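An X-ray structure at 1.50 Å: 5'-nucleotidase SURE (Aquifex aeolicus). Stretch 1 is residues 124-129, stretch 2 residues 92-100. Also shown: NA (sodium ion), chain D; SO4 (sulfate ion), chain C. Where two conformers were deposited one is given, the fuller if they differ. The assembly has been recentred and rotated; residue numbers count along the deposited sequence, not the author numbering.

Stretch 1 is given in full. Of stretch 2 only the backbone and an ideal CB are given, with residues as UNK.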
# COMPACT_ATOMS: atom_id res chain seq x y z
N ALA A 124 -22.32 -7.72 -12.39
CA ALA A 124 -21.06 -8.22 -11.78
C ALA A 124 -21.12 -9.76 -11.81
O ALA A 124 -22.18 -10.32 -11.49
CB ALA A 124 -20.92 -7.76 -10.31
N PHE A 125 -19.99 -10.41 -12.14
CA PHE A 125 -19.90 -11.87 -12.13
C PHE A 125 -18.72 -12.26 -11.26
O PHE A 125 -17.60 -11.76 -11.45
CB PHE A 125 -19.58 -12.36 -13.55
CG PHE A 125 -20.67 -12.07 -14.57
CD1 PHE A 125 -21.81 -12.86 -14.63
CD2 PHE A 125 -20.52 -11.08 -15.53
CE1 PHE A 125 -22.80 -12.62 -15.58
CE2 PHE A 125 -21.51 -10.85 -16.49
CZ PHE A 125 -22.62 -11.61 -16.51
N SER A 126 -18.96 -13.21 -10.35
CA SER A 126 -17.94 -13.74 -9.44
C SER A 126 -18.04 -15.26 -9.38
O SER A 126 -19.14 -15.80 -9.43
CB SER A 126 -18.14 -13.16 -8.04
OG SER A 126 -18.05 -11.75 -8.09
N ALA A 127 -16.87 -15.91 -9.29
CA ALA A 127 -16.75 -17.37 -9.17
C ALA A 127 -16.77 -17.82 -7.70
O ALA A 127 -15.94 -17.38 -6.91
CB ALA A 127 -15.43 -17.84 -9.83
N PHE A 128 -17.68 -18.74 -7.38
CA PHE A 128 -17.76 -19.33 -6.04
C PHE A 128 -16.89 -20.57 -6.05
O PHE A 128 -17.34 -21.68 -6.38
CB PHE A 128 -19.19 -19.67 -5.66
CG PHE A 128 -19.31 -20.35 -4.31
CD1 PHE A 128 -19.10 -19.61 -3.14
CD2 PHE A 128 -19.70 -21.67 -4.20
CE1 PHE A 128 -19.23 -20.16 -1.90
CE2 PHE A 128 -19.85 -22.24 -2.94
CZ PHE A 128 -19.61 -21.48 -1.80
N GLY A 129 -15.62 -20.31 -5.76
CA GLY A 129 -14.57 -21.33 -5.70
C GLY A 129 -13.33 -20.67 -5.14
O GLY A 129 -13.23 -19.43 -5.05
N UNK A 92 -15.99 -8.57 -14.04
CA UNK A 92 -15.62 -9.93 -13.65
C UNK A 92 -14.92 -10.65 -14.79
O UNK A 92 -14.40 -10.01 -15.71
CB UNK A 92 -16.86 -10.72 -13.21
N UNK A 93 -14.86 -11.99 -14.71
CA UNK A 93 -15.31 -12.83 -13.62
C UNK A 93 -14.32 -12.79 -12.50
O UNK A 93 -13.14 -13.07 -12.68
CB UNK A 93 -15.53 -14.27 -14.09
N UNK A 94 -14.80 -12.40 -11.31
CA UNK A 94 -13.93 -12.33 -10.17
C UNK A 94 -13.36 -13.67 -9.75
O UNK A 94 -14.04 -14.66 -9.81
CB UNK A 94 -14.68 -11.70 -9.00
N UNK A 95 -12.11 -13.62 -9.29
CA UNK A 95 -11.45 -14.78 -8.72
C UNK A 95 -11.89 -14.86 -7.25
O UNK A 95 -11.18 -14.39 -6.33
CB UNK A 95 -9.93 -14.69 -8.86
N UNK A 96 -13.09 -15.35 -7.04
CA UNK A 96 -13.64 -15.62 -5.74
C UNK A 96 -15.02 -14.99 -5.65
O UNK A 96 -15.39 -14.16 -6.49
CB UNK A 96 -12.72 -15.10 -4.64
N UNK A 97 -15.81 -15.42 -4.66
CA UNK A 97 -17.18 -14.96 -4.55
C UNK A 97 -17.36 -13.55 -4.02
O UNK A 97 -16.46 -13.02 -3.35
CB UNK A 97 -17.95 -15.92 -3.65
N UNK A 98 -18.54 -12.99 -4.30
CA UNK A 98 -18.98 -11.74 -3.68
C UNK A 98 -20.43 -11.89 -3.25
O UNK A 98 -21.38 -11.64 -4.03
CB UNK A 98 -18.82 -10.56 -4.64
N UNK A 99 -20.59 -12.41 -2.02
CA UNK A 99 -21.86 -12.80 -1.47
C UNK A 99 -22.17 -12.02 -0.19
O UNK A 99 -21.27 -11.58 0.55
CB UNK A 99 -21.87 -14.31 -1.20
N UNK A 100 -23.46 -11.91 0.07
CA UNK A 100 -23.91 -11.45 1.36
C UNK A 100 -23.42 -10.06 1.70
O UNK A 100 -23.28 -9.18 0.86
CB UNK A 100 -23.46 -12.43 2.44
NA NA D . -10.94 -9.80 -6.83
S SO4 C . -13.13 -8.13 -5.39
O1 SO4 C . -12.75 -9.44 -4.86
O2 SO4 C . -12.17 -7.80 -6.49
O3 SO4 C . -14.42 -8.17 -5.97
O4 SO4 C . -13.06 -7.07 -4.34

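Position 92 allows little choice. Its CA-to-CB bond would point toward stretch 1, and an ideal CB would lie 2.2 Å from F125 O, a clash; the phi of 135° also favours glycine. The residue is G92, whose CA approaches F125 O at 3.5 Å in a CA-H...O contact.

At position 93 the CA-to-CB bond points sideways, with the CB of A127 and the CB of F125 within reach of a branched side chain. Valine, isoleucine or leucine would suit. It is I93, preceded by a cis peptide bond; its CG2 lies 4.0 Å from A127 CB and its CG1 4.2 Å from F125 CB.

Position 94 pairs in parallel register with S126, and the two side chains share a face of the sheet. Its backbone N donates to F125 O (2.9 Å) and its O accepts from A127 N (3.1 Å), bonds open to almost any residue. The ideal CB sits 3.5 Å from S126 OG, while sodium and sulfate lie beyond, so an oxygen-bearing side chain such as aspartate, asparagine or glutamate is plausible. N94 serves both ions: OD1 binds NA at 2.3 Å, and ND2 donates to the backbone O of position 96 at 2.9 Å and weakly to sulfate O1 at 3.1 Å.

Position 95 points away from stretch 1, which therefore sets no preference. It is E95, whose backbone O accepts a hydrogen bond from a water bound to the sodium.

At position 96, phi 130° and psi 163° would jam a CB against the preceding carbonyl oxygen, so glycine is expected, and G96 is found.

Position 97 has phi -76°, compatible with proline. The CB points sideways near the F128 ring, so small or medium apolar residues would also fit. P97 places its CB 3.9 Å from F128 CD1, at the ring edge.

From position 98 the CB points sideways, 3.7 Å from S126 OG, with sulfate farther out. A polar side chain able to donate suits: asparagine, glutamine or perhaps histidine. N98 brings its end nearer, and its ND2 donates to S126 OG (2.9 Å, 170°) and to sulfate O3 (3.2 Å).

Position 99 points toward stretch 1, but nothing there lies within 5.5 Å of the ideal CB. A longer apolar chain, leucine or methionine, could reach the F128 ring. L99 does so, CD1 to F128 CD1 at 3.8 Å.

Position 100 is out of reach; its positive phi favours glycine, and G100 it is.

Stretch 2 (92-100) GINEGPNLG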
# COMPACT_ATOMS: atom_id res chain seq x y z
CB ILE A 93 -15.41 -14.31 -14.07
CG1 ILE A 93 -16.37 -14.45 -15.25
CG2 ILE A 93 -15.84 -15.21 -12.87
CD1 ILE A 93 -16.07 -15.67 -16.17
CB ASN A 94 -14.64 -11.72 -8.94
CG ASN A 94 -13.65 -11.25 -7.86
OD1 ASN A 94 -12.71 -10.50 -8.16
ND2 ASN A 94 -13.87 -11.69 -6.60
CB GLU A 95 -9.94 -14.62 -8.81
CG GLU A 95 -9.36 -14.43 -10.18
CD GLU A 95 -7.88 -14.06 -10.13
OE1 GLU A 95 -7.39 -13.60 -9.05
OE2 GLU A 95 -7.20 -14.26 -11.15
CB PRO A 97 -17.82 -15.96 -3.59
CG PRO A 97 -16.68 -16.38 -2.75
CD PRO A 97 -15.43 -16.36 -3.60
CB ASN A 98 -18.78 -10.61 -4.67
CG ASN A 98 -17.32 -10.20 -4.75
OD1 ASN A 98 -16.73 -9.74 -3.74
ND2 ASN A 98 -16.70 -10.38 -5.93
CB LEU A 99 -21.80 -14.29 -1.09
CG LEU A 99 -21.64 -15.22 -2.28
CD1 LEU A 99 -21.06 -16.58 -1.85
CD2 LEU A 99 -22.94 -15.39 -3.06
O HOH W 1 -10.55 -11.82 -5.51
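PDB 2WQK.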